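Local coordinates for protein catalase (Pseudomonas syringae, PDB 1M7S) that decomposes hydrogen peroxide into water and oxygen with the help of heme, protecting the cell from the toxic effects of the peroxide, at residues V193-L198 and E318-R323; V205-F210 and L260-L265; D269-D274 and A404-E409. All coordinates share one frame; numbering follows the deposited sequence.

Contact 1. Residues V193-L198 and E318-R323. With HEM (protoporphyrin IX containing Fe), chain E.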
loop_
_atom_site.group_PDB
_atom_site.type_symbol
_atom_site.label_atom_id
_atom_site.label_comp_id
_atom_site.label_asym_id
_atom_site.label_seq_id
_atom_site.Cartn_x
_atom_site.Cartn_y
_atom_site.Cartn_z
ATOM N N VAL A 193 -31.647 9.798 -5.150
ATOM C CA VAL A 193 -31.654 10.921 -4.234
ATOM C C VAL A 193 -31.511 12.250 -4.977
ATOM O O VAL A 193 -32.469 13.049 -4.975
ATOM C CB VAL A 193 -30.644 10.805 -3.096
ATOM C CG1 VAL A 193 -30.761 11.978 -2.159
ATOM C CG2 VAL A 193 -30.946 9.510 -2.299
ATOM N N HIS A 194 -30.396 12.484 -5.619
ATOM C CA HIS A 194 -30.177 13.733 -6.329
ATOM C C HIS A 194 -30.906 13.782 -7.666
ATOM O O HIS A 194 -31.131 12.741 -8.261
ATOM C CB HIS A 194 -28.688 13.808 -6.758
ATOM C CG HIS A 194 -27.735 13.378 -5.702
ATOM N ND1 HIS A 194 -27.580 14.135 -4.564
ATOM C CD2 HIS A 194 -26.933 12.278 -5.577
ATOM C CE1 HIS A 194 -26.693 13.528 -3.772
ATOM N NE2 HIS A 194 -26.288 12.433 -4.367
ATOM N N ALA A 195 -31.092 15.000 -8.164
ATOM C CA ALA A 195 -31.477 15.181 -9.552
ATOM C C ALA A 195 -30.141 15.018 -10.324
ATOM O O ALA A 195 -29.090 15.503 -9.886
ATOM C CB ALA A 195 -31.893 16.636 -9.792
ATOM N N TYR A 196 -30.191 14.250 -11.419
ATOM C CA TYR A 196 -29.097 14.068 -12.328
ATOM C C TYR A 196 -29.483 14.922 -13.584
ATOM O O TYR A 196 -30.651 15.258 -13.707
ATOM C CB TYR A 196 -28.921 12.624 -12.795
ATOM C CG TYR A 196 -28.157 11.843 -11.732
ATOM C CD1 TYR A 196 -28.812 11.427 -10.589
ATOM C CD2 TYR A 196 -26.802 11.571 -11.864
ATOM C CE1 TYR A 196 -28.136 10.740 -9.579
ATOM C CE2 TYR A 196 -26.117 10.851 -10.876
ATOM C CZ TYR A 196 -26.798 10.470 -9.744
ATOM O OH TYR A 196 -26.157 9.784 -8.722
ATOM N N LYS A 197 -28.484 15.260 -14.349
ATOM C CA LYS A 197 -28.760 16.091 -15.529
ATOM C C LYS A 197 -28.656 15.176 -16.743
ATOM O O LYS A 197 -27.582 14.615 -17.011
ATOM C CB LYS A 197 -27.769 17.246 -15.537
ATOM C CG LYS A 197 -27.612 18.154 -16.700
ATOM C CD LYS A 197 -26.358 19.031 -16.739
ATOM C CE LYS A 197 -26.127 19.845 -15.467
ATOM N NZ LYS A 197 -25.147 20.954 -15.777
ATOM N N LEU A 198 -29.754 15.028 -17.464
ATOM C CA LEU A 198 -29.756 14.250 -18.687
ATOM C C LEU A 198 -29.576 15.223 -19.879
ATOM O O LEU A 198 -30.269 16.245 -19.883
ATOM C CB LEU A 198 -31.042 13.437 -18.874
ATOM C CG LEU A 198 -31.242 12.348 -17.800
ATOM C CD1 LEU A 198 -32.391 11.394 -18.129
ATOM C CD2 LEU A 198 -29.986 11.539 -17.588
ATOM N N GLU A 318 -25.115 13.430 -16.741
ATOM C CA GLU A 318 -24.084 14.228 -16.047
ATOM C C GLU A 318 -24.641 14.499 -14.632
ATOM O O GLU A 318 -25.839 14.455 -14.371
ATOM C CB GLU A 318 -23.883 15.569 -16.764
ATOM C CG GLU A 318 -23.334 15.614 -18.169
ATOM C CD GLU A 318 -23.091 16.942 -18.835
ATOM O OE1 GLU A 318 -23.215 18.042 -18.230
ATOM O OE2 GLU A 318 -22.749 16.964 -20.055
ATOM N N PRO A 319 -23.761 14.907 -13.746
ATOM C CA PRO A 319 -24.122 15.394 -12.420
ATOM C C PRO A 319 -24.814 16.764 -12.489
ATOM O O PRO A 319 -24.534 17.586 -13.374
ATOM C CB PRO A 319 -22.810 15.538 -11.643
ATOM C CG PRO A 319 -21.808 15.688 -12.737
ATOM C CD PRO A 319 -22.320 15.077 -14.040
ATOM N N SER A 320 -25.796 16.949 -11.609
ATOM C CA SER A 320 -26.446 18.261 -11.491
ATOM C C SER A 320 -25.589 19.062 -10.503
ATOM O O SER A 320 -24.585 18.528 -9.992
ATOM C CB SER A 320 -27.857 18.078 -10.933
ATOM O OG SER A 320 -27.675 17.676 -9.557
ATOM N N GLU A 321 -25.983 20.284 -10.167
ATOM C CA GLU A 321 -25.279 21.145 -9.248
ATOM C C GLU A 321 -25.668 20.935 -7.807
ATOM O O GLU A 321 -25.266 21.722 -6.930
ATOM C CB GLU A 321 -25.485 22.642 -9.652
ATOM C CG GLU A 321 -24.870 22.930 -11.048
ATOM C CD GLU A 321 -25.679 22.303 -12.179
ATOM O OE1 GLU A 321 -26.941 22.188 -12.176
ATOM O OE2 GLU A 321 -25.059 21.805 -13.165
ATOM N N ASP A 322 -26.354 19.831 -7.477
ATOM C CA ASP A 322 -26.675 19.474 -6.100
ATOM C C ASP A 322 -25.317 19.401 -5.409
ATOM O O ASP A 322 -24.434 18.635 -5.832
ATOM C CB ASP A 322 -27.377 18.110 -6.108
ATOM C CG ASP A 322 -27.588 17.394 -4.811
ATOM O OD1 ASP A 322 -26.735 17.488 -3.897
ATOM O OD2 ASP A 322 -28.652 16.717 -4.677
ATOM N N ARG A 323 -25.146 20.180 -4.346
ATOM C CA ARG A 323 -23.859 20.232 -3.702
ATOM C C ARG A 323 -23.379 18.996 -2.962
ATOM O O ARG A 323 -22.156 18.873 -2.779
ATOM C CB ARG A 323 -23.880 21.413 -2.689
ATOM C CG ARG A 323 -23.946 22.687 -3.519
ATOM C CD ARG A 323 -23.971 23.876 -2.548
ATOM N NE ARG A 323 -24.352 25.102 -3.272
ATOM C CZ ARG A 323 -24.544 26.265 -2.601
ATOM N NH1 ARG A 323 -24.381 26.353 -1.302
ATOM N NH2 ARG A 323 -24.841 27.335 -3.327
HETATM C CHA HEM E . -20.382 4.287 -0.564
HETATM C CHB HEM E . -24.873 5.916 -1.341
HETATM C CHC HEM E . -23.509 10.324 0.099
HETATM C CHD HEM E . -18.858 8.918 -0.085
HETATM C C1A HEM E . -21.718 4.360 -0.883
HETATM C C2A HEM E . -22.542 3.203 -1.307
HETATM C C3A HEM E . -23.778 3.653 -1.520
HETATM C C4A HEM E . -23.781 5.076 -1.222
HETATM C CMA HEM E . -25.016 2.887 -2.004
HETATM C CAA HEM E . -21.950 1.792 -1.460
HETATM C CBA HEM E . -21.639 1.374 -2.936
HETATM C CGA HEM E . -21.248 -0.128 -2.951
HETATM O O1A HEM E . -20.041 -0.315 -3.244
HETATM O O2A HEM E . -22.214 -0.882 -2.720
HETATM C C1B HEM E . -24.897 7.254 -1.053
HETATM C C2B HEM E . -26.033 8.147 -1.247
HETATM C C3B HEM E . -25.654 9.373 -0.830
HETATM C C4B HEM E . -24.289 9.276 -0.391
HETATM C CMB HEM E . -27.388 7.685 -1.800
HETATM C CAB HEM E . -26.425 10.692 -0.764
HETATM C CBB HEM E . -27.442 10.988 -1.549
HETATM C C1C HEM E . -22.138 10.336 0.061
HETATM C C2C HEM E . -21.318 11.525 0.089
HETATM C C3C HEM E . -20.036 11.143 0.012
HETATM C C4C HEM E . -20.026 9.695 -0.014
HETATM C CMC HEM E . -21.835 12.988 0.121
HETATM C CAC HEM E . -18.739 11.974 -0.017
HETATM C CBC HEM E . -18.612 13.139 -0.677
HETATM C C1D HEM E . -18.896 7.520 -0.158
HETATM C C2D HEM E . -17.719 6.668 -0.136
HETATM C C3D HEM E . -18.125 5.403 -0.268
HETATM C C4D HEM E . -19.568 5.422 -0.376
HETATM C CMD HEM E . -16.300 7.238 0.033
HETATM C CAD HEM E . -17.259 4.112 -0.316
HETATM C CBD HEM E . -17.018 3.716 -1.818
HETATM C CGD HEM E . -16.021 2.586 -2.000
HETATM O O1D HEM E . -16.131 1.916 -3.086
HETATM O O2D HEM E . -15.118 2.333 -1.166
HETATM N NA HEM E . -22.529 5.455 -0.798
HETATM N NB HEM E . -23.831 7.972 -0.548
HETATM N NC HEM E . -21.325 9.224 0.028
HETATM N ND HEM E . -20.003 6.720 -0.359
HETATM FE FE HEM E . -21.906 7.360 -0.483
HETATM O O HOH W 1 -30.858 17.024 -6.015
HETATM O O HOH W 2 -23.125 18.700 -15.531
HETATM O O HOH W 3 -22.897 7.269 1.830
#
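The imidazole of His194 meets the carboxylate of Asp322 at its edge: OD2 lies close to the ring plane and takes the ND1 hydrogen at 2.8 Å, with an N-H...O angle of 157°. The two flat groups stand nearly upright on one another, their planes 84° apart, and ND1 comes to OD2 from well above the carboxylate plane. On the heme side, the vinyl carbon CBB comes within 3.4 Å of His194 NE2, approaching the ring obliquely, and also touches Val193 CG1. NE2 is itself hydrogen-bonded to Arg328, so both ring nitrogens are engaged. Asp322 does more than hold the histidine: OD2 also receives a water that bridges to Ala195 N, while OD1 caps the first turn of helix 323-339. Ser320 OG, in the crowded position between backbone N and carbonyl carbon (chi1 70°), donates to Ala195 O at 2.6 Å and accepts from Asp322 N, closing an ST turn. Farther along, Lys197 and Glu318 form an antiparallel hydrogen-bonded pair with two backbone bonds of 2.8 Å, Lys197 N to Glu318 O and Glu318 N to Lys197 O. The Lys197 chain bends at chi3, which turns CE, and NZ meets Glu321 OE2 on its syn lone pair, a buried salt bridge of 2.7 Å; a water that accepts from NZ lies 2.8 Å from both Glu318 OE1 and Pro319 O, and OE1 also bonds Ser393. This is the proximal side of a catalase heme pocket, where a short beta pairing leads into the N-capped helix that carries Tyr332, the axial iron ligand by similarity.

Contact 2. Residues V205-F210 and L260-L265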
loop_
_atom_site.group_PDB
_atom_site.type_symbol
_atom_site.label_atom_id
_atom_site.label_comp_id
_atom_site.label_asym_id
_atom_site.label_seq_id
_atom_site.Cartn_x
_atom_site.Cartn_y
_atom_site.Cartn_z
ATOM N N VAL A 205 -30.732 20.280 -21.747
ATOM C CA VAL A 205 -30.639 19.567 -20.458
ATOM C C VAL A 205 -31.963 19.455 -19.760
ATOM O O VAL A 205 -32.826 20.330 -19.818
ATOM C CB VAL A 205 -29.630 20.497 -19.718
ATOM C CG1 VAL A 205 -29.826 20.538 -18.237
ATOM C CG2 VAL A 205 -28.196 20.075 -20.102
ATOM N N HIS A 206 -32.192 18.399 -18.976
ATOM C CA HIS A 206 -33.337 18.218 -18.136
ATOM C C HIS A 206 -32.802 17.671 -16.770
ATOM O O HIS A 206 -31.795 16.993 -16.822
ATOM C CB HIS A 206 -34.396 17.240 -18.596
ATOM C CG HIS A 206 -35.215 17.723 -19.762
ATOM N ND1 HIS A 206 -34.651 17.739 -21.032
ATOM C CD2 HIS A 206 -36.479 18.156 -19.862
ATOM C CE1 HIS A 206 -35.562 18.190 -21.898
ATOM N NE2 HIS A 206 -36.671 18.435 -21.219
ATOM N N TYR A 207 -33.455 18.071 -15.684
ATOM C CA TYR A 207 -33.043 17.537 -14.380
ATOM C C TYR A 207 -33.962 16.371 -14.055
ATOM O O TYR A 207 -35.199 16.482 -14.092
ATOM C CB TYR A 207 -33.118 18.647 -13.310
ATOM C CG TYR A 207 -32.001 19.656 -13.486
ATOM C CD1 TYR A 207 -32.214 20.872 -14.157
ATOM C CD2 TYR A 207 -30.724 19.390 -13.023
ATOM C CE1 TYR A 207 -31.183 21.768 -14.315
ATOM C CE2 TYR A 207 -29.683 20.294 -13.173
ATOM C CZ TYR A 207 -29.912 21.486 -13.847
ATOM O OH TYR A 207 -28.904 22.407 -14.029
ATOM N N VAL A 208 -33.385 15.238 -13.676
ATOM C CA VAL A 208 -34.233 14.058 -13.449
ATOM C C VAL A 208 -33.910 13.351 -12.143
ATOM O O VAL A 208 -32.728 13.167 -11.822
ATOM C CB VAL A 208 -33.898 13.071 -14.616
ATOM C CG1 VAL A 208 -34.657 11.789 -14.442
ATOM C CG2 VAL A 208 -34.214 13.668 -15.993
ATOM N N LYS A 209 -34.941 12.896 -11.454
ATOM C CA LYS A 209 -34.768 12.031 -10.301
ATOM C C LYS A 209 -35.118 10.592 -10.718
ATOM O O LYS A 209 -36.015 10.350 -11.523
ATOM C CB LYS A 209 -35.643 12.489 -9.165
ATOM C CG LYS A 209 -34.968 13.662 -8.444
ATOM C CD LYS A 209 -35.791 13.885 -7.163
ATOM C CE LYS A 209 -35.123 15.015 -6.392
ATOM N NZ LYS A 209 -34.839 14.659 -5.007
ATOM N N PHE A 210 -34.386 9.604 -10.216
ATOM C CA PHE A 210 -34.603 8.189 -10.521
ATOM C C PHE A 210 -35.145 7.432 -9.316
ATOM O O PHE A 210 -34.695 7.632 -8.174
ATOM C CB PHE A 210 -33.265 7.504 -10.865
ATOM C CG PHE A 210 -32.632 7.990 -12.131
ATOM C CD1 PHE A 210 -33.070 7.503 -13.373
ATOM C CD2 PHE A 210 -31.609 8.907 -12.129
ATOM C CE1 PHE A 210 -32.500 7.950 -14.542
ATOM C CE2 PHE A 210 -31.014 9.333 -13.285
ATOM C CZ PHE A 210 -31.453 8.863 -14.522
ATOM N N LEU A 260 -37.752 17.720 -14.642
ATOM C CA LEU A 260 -37.965 19.159 -14.589
ATOM C C LEU A 260 -36.977 19.852 -15.525
ATOM O O LEU A 260 -35.811 19.455 -15.724
ATOM C CB LEU A 260 -37.769 19.774 -13.206
ATOM C CG LEU A 260 -38.754 19.446 -12.090
ATOM C CD1 LEU A 260 -38.286 20.010 -10.752
ATOM C CD2 LEU A 260 -40.130 19.992 -12.392
ATOM N N LYS A 261 -37.466 20.900 -16.225
ATOM C CA LYS A 261 -36.616 21.728 -17.061
ATOM C C LYS A 261 -35.880 22.730 -16.153
ATOM O O LYS A 261 -36.343 23.165 -15.103
ATOM C CB LYS A 261 -37.488 22.516 -18.052
ATOM C CG LYS A 261 -38.359 21.692 -18.967
ATOM C CD LYS A 261 -38.957 22.565 -20.059
ATOM C CE LYS A 261 -40.446 22.284 -20.226
ATOM N NZ LYS A 261 -40.631 21.024 -21.008
ATOM N N PRO A 262 -34.707 23.180 -16.577
ATOM C CA PRO A 262 -33.838 24.119 -15.899
ATOM C C PRO A 262 -34.532 25.409 -15.483
ATOM O O PRO A 262 -34.446 25.878 -14.344
ATOM C CB PRO A 262 -32.662 24.384 -16.873
ATOM C CG PRO A 262 -32.624 23.046 -17.595
ATOM C CD PRO A 262 -34.087 22.700 -17.832
ATOM N N GLU A 263 -35.373 25.946 -16.342
ATOM C CA GLU A 263 -36.162 27.159 -16.142
ATOM C C GLU A 263 -37.315 27.023 -15.160
ATOM O O GLU A 263 -37.974 28.000 -14.757
ATOM C CB GLU A 263 -36.735 27.529 -17.531
ATOM C CG GLU A 263 -37.251 26.329 -18.284
ATOM C CD GLU A 263 -36.243 25.513 -19.075
ATOM O OE1 GLU A 263 -35.027 25.501 -19.009
ATOM O OE2 GLU A 263 -36.776 24.836 -20.011
ATOM N N GLU A 264 -37.632 25.805 -14.716
ATOM C CA GLU A 264 -38.685 25.580 -13.757
ATOM C C GLU A 264 -38.210 25.551 -12.303
ATOM O O GLU A 264 -39.066 25.666 -11.439
ATOM C CB GLU A 264 -39.319 24.196 -13.998
ATOM C CG GLU A 264 -39.726 23.957 -15.452
ATOM C CD GLU A 264 -40.623 22.721 -15.490
ATOM O OE1 GLU A 264 -41.828 22.959 -15.213
ATOM O OE2 GLU A 264 -40.163 21.595 -15.777
ATOM N N LEU A 265 -36.922 25.374 -12.057
ATOM C CA LEU A 265 -36.479 25.193 -10.676
ATOM C C LEU A 265 -36.740 26.327 -9.715
ATOM O O LEU A 265 -36.906 26.095 -8.485
ATOM C CB LEU A 265 -34.954 24.828 -10.683
ATOM C CG LEU A 265 -34.629 23.687 -11.653
ATOM C CD1 LEU A 265 -33.189 23.161 -11.438
ATOM C CD2 LEU A 265 -35.545 22.486 -11.531
#
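Tyr207 and Leu260 are joined by two backbone hydrogen bonds, Tyr207 N to Leu260 O at 2.7 Å and Leu260 N to Tyr207 O at 2.9 Å, which make them an antiparallel hydrogen-bonded pair. Both side chains leave on the same face of the sheet. The apolar contacts gather round the phenol ring of Tyr207, whose CG lies anti to the carbonyl carbon (chi1 -73°). Leu265 sets its CD1 methyl over one ring face, 4.1 Å from the centroid and 29° off the normal, a CH-pi contact in which the two side chains cross at about a right angle. Pro262 comes to the same ring differently: its CA lies at the edge, in the ring plane, whereas CG approaches CE1 obliquely at 3.8 Å. The proline ring also meets Val205: CD is 3.3 Å from Val205 O, and CG, the atom that touches the tyrosine, packs on Val205 CG1. Contact between polar side chains is slight. His206 and Lys261 lie side by side, pointing the same way, and touch only through CD2 and CG at 4.1 Å. Within 260-265 the turn is held by Glu264, whose OE2 uses its anti lone pair to accept from Lys261 N (2.8 Å, 170°), while Glu264 N bonds back to Lys261 O. Tyr207 OH reaches beyond the pair to Glu321. The contact lies where strand 252-260 ends beside strand 205-214 and the chain turns off toward strand 284-295; on its other edge strand 205-214 pairs with strand 196-199, which packs Lys197 against Val205 and Tyr207.

Contact 3. Residues D269-D274 and A404-E409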
loop_
_atom_site.group_PDB
_atom_site.type_symbol
_atom_site.label_atom_id
_atom_site.label_comp_id
_atom_site.label_asym_id
_atom_site.label_seq_id
_atom_site.Cartn_x
_atom_site.Cartn_y
_atom_site.Cartn_z
ATOM N N ASP A 269 -40.858 26.479 -3.730
ATOM C CA ASP A 269 -40.514 27.084 -2.445
ATOM C C ASP A 269 -39.340 26.393 -1.750
ATOM O O ASP A 269 -38.738 26.940 -0.814
ATOM C CB ASP A 269 -41.759 27.035 -1.523
ATOM C CG ASP A 269 -42.835 28.013 -1.981
ATOM O OD1 ASP A 269 -42.551 29.008 -2.686
ATOM O OD2 ASP A 269 -44.031 27.802 -1.652
ATOM N N PHE A 270 -38.909 25.252 -2.234
ATOM C CA PHE A 270 -37.717 24.555 -1.752
ATOM C C PHE A 270 -36.733 24.569 -2.933
ATOM O O PHE A 270 -37.171 24.822 -4.100
ATOM C CB PHE A 270 -37.970 23.111 -1.256
ATOM C CG PHE A 270 -38.595 22.198 -2.301
ATOM C CD1 PHE A 270 -37.857 21.409 -3.140
ATOM C CD2 PHE A 270 -39.988 22.147 -2.411
ATOM C CE1 PHE A 270 -38.463 20.607 -4.096
ATOM C CE2 PHE A 270 -40.605 21.354 -3.367
ATOM C CZ PHE A 270 -39.850 20.559 -4.212
ATOM N N ASP A 271 -35.491 24.226 -2.739
ATOM C CA ASP A 271 -34.534 24.140 -3.864
ATOM C C ASP A 271 -34.637 22.710 -4.373
ATOM O O ASP A 271 -34.383 21.740 -3.638
ATOM C CB ASP A 271 -33.126 24.394 -3.306
ATOM C CG ASP A 271 -32.115 24.515 -4.436
ATOM O OD1 ASP A 271 -31.255 25.421 -4.341
ATOM O OD2 ASP A 271 -32.121 23.840 -5.486
ATOM N N PRO A 272 -34.982 22.490 -5.633
ATOM C CA PRO A 272 -35.078 21.172 -6.211
ATOM C C PRO A 272 -33.745 20.435 -6.227
ATOM O O PRO A 272 -33.820 19.214 -6.360
ATOM C CB PRO A 272 -35.640 21.307 -7.655
ATOM C CG PRO A 272 -36.295 22.671 -7.517
ATOM C CD PRO A 272 -35.408 23.524 -6.579
ATOM N N LEU A 273 -32.601 21.125 -6.134
ATOM C CA LEU A 273 -31.330 20.394 -6.082
ATOM C C LEU A 273 -30.810 20.252 -4.653
ATOM O O LEU A 273 -29.640 19.927 -4.426
ATOM C CB LEU A 273 -30.322 21.119 -6.960
ATOM C CG LEU A 273 -30.754 21.323 -8.438
ATOM C CD1 LEU A 273 -29.624 22.029 -9.155
ATOM C CD2 LEU A 273 -31.158 20.009 -9.080
ATOM N N ASP A 274 -31.711 20.355 -3.682
ATOM C CA ASP A 274 -31.380 20.117 -2.270
ATOM C C ASP A 274 -31.609 18.624 -1.959
ATOM O O ASP A 274 -32.710 18.083 -2.143
ATOM C CB ASP A 274 -32.311 20.964 -1.411
ATOM C CG ASP A 274 -32.248 20.792 0.067
ATOM O OD1 ASP A 274 -33.040 21.496 0.760
ATOM O OD2 ASP A 274 -31.423 19.945 0.488
ATOM N N ALA A 404 -21.599 29.848 0.512
ATOM C CA ALA A 404 -22.816 30.313 1.193
ATOM C C ALA A 404 -23.918 29.276 1.025
ATOM O O ALA A 404 -24.004 28.658 -0.040
ATOM C CB ALA A 404 -23.238 31.691 0.617
ATOM N N LYS A 405 -24.710 29.112 2.071
ATOM C CA LYS A 405 -25.784 28.119 1.990
ATOM C C LYS A 405 -26.787 28.419 0.891
ATOM O O LYS A 405 -26.986 29.560 0.434
ATOM C CB LYS A 405 -26.505 28.059 3.356
ATOM C CG LYS A 405 -26.916 29.464 3.767
ATOM C CD LYS A 405 -28.282 29.541 4.455
ATOM C CE LYS A 405 -29.175 30.404 3.567
ATOM N NZ LYS A 405 -30.641 30.211 3.659
ATOM N N ILE A 406 -27.493 27.350 0.443
ATOM C CA ILE A 406 -28.495 27.583 -0.598
ATOM C C ILE A 406 -29.543 28.530 -0.044
ATOM O O ILE A 406 -29.717 28.579 1.166
ATOM C CB ILE A 406 -29.194 26.295 -1.058
ATOM C CG1 ILE A 406 -29.726 25.498 0.131
ATOM C CG2 ILE A 406 -28.182 25.540 -1.936
ATOM C CD1 ILE A 406 -30.585 24.289 -0.362
ATOM N N THR A 407 -30.256 29.225 -0.932
ATOM C CA THR A 407 -31.170 30.263 -0.488
ATOM C C THR A 407 -32.574 29.848 -0.097
ATOM O O THR A 407 -33.348 30.723 0.351
ATOM C CB THR A 407 -31.297 31.319 -1.615
ATOM O OG1 THR A 407 -31.672 30.695 -2.853
ATOM C CG2 THR A 407 -29.974 32.038 -1.800
ATOM N N ARG A 408 -33.026 28.646 -0.374
ATOM C CA ARG A 408 -34.337 28.182 0.045
ATOM C C ARG A 408 -34.101 26.932 0.917
ATOM O O ARG A 408 -33.448 26.038 0.356
ATOM C CB ARG A 408 -35.149 27.730 -1.189
ATOM C CG ARG A 408 -35.696 28.916 -1.983
ATOM C CD ARG A 408 -36.304 28.424 -3.311
ATOM N NE ARG A 408 -35.247 27.991 -4.228
ATOM C CZ ARG A 408 -35.346 27.530 -5.449
ATOM N NH1 ARG A 408 -36.531 27.363 -5.997
ATOM N NH2 ARG A 408 -34.244 27.173 -6.129
ATOM N N GLU A 409 -34.421 26.929 2.198
ATOM C CA GLU A 409 -34.127 25.670 2.944
ATOM C C GLU A 409 -35.322 24.793 3.234
ATOM O O GLU A 409 -35.187 23.549 3.240
ATOM C CB GLU A 409 -33.505 26.102 4.275
ATOM C CG GLU A 409 -32.079 26.652 4.142
ATOM C CD GLU A 409 -31.454 26.675 5.528
ATOM O OE1 GLU A 409 -31.049 25.624 6.094
ATOM O OE2 GLU A 409 -31.401 27.801 6.085
HETATM O O HOH W 4 -32.273 27.985 -3.172
HETATM O O HOH W 5 -34.642 23.519 -0.155
#
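Neither segment is regular helix or strand; the two backbones come nearest at Phe270 and Arg408, with CA atoms 5.3 Å apart, and Asp271 to Asp274 form a type I beta turn closed by Asp274 N to Asp271 O. Within it Asp271 OD2 accepts from Leu273 N at 2.8 Å, an Asx turn. Arg408 lays its guanidinium over this loop: Phe270 O sits 3.1 Å above the plane and Asp271 CA lies over the same face, both offset toward the rim. Its chain bends at chi3 (-71°), which swings NE off the extended path. NH1 bonds Leu265 O and Phe268 O, whereas NH2 makes a long salt bridge with Asp271 OD1, the carboxylate and guanidinium planes 42° apart. Ile406 adds the apolar part, its CD1 methyl resting against Asp271 CB and against the carboxylate of Asp274, whose OD2 bonds Thr276 and whose OD1 pairs with Arg132 and Lys277. The arrangement fastens the loop between strands 252-260 and 284-295 of the catalase beta-barrel domain to the segment leading into the C-terminal helices. Two waters fill in the polar contacts. One accepts from Asp271 N and lies near Arg408 O and Asp274 OD1. The other lies at the guanidinium edge, in its plane, where it accepts from Arg408 NE at 3.2 Å and donates to Asp271 OD1 at 3.0 Å.

In the fold
Contact 1 is buried throughout, whereas contacts 2 and 3 are partly exposed and lie farther from the chain's centre. Contacts 1 and 2 belong to one sheet: strands 196-199 and 205-214 are neighbours, joined by a probable backbone hydrogen bond between Tyr196 O and Val208 N. Contact 3 involves no strand pairing, but Leu260 CD1 approaches Pro272 CB at its border with contact 2, and Arg323 NH1 meets Ala404 O at its border with contact 1. The chemistry follows position: in contact 1 a histidine-carboxylate hydrogen bond lies by the heme and a lysine-glutamate salt bridge by the strand pair; at the end of a strand, apolar groups surround an aromatic ring; between loops, waters carry much of the polar contact.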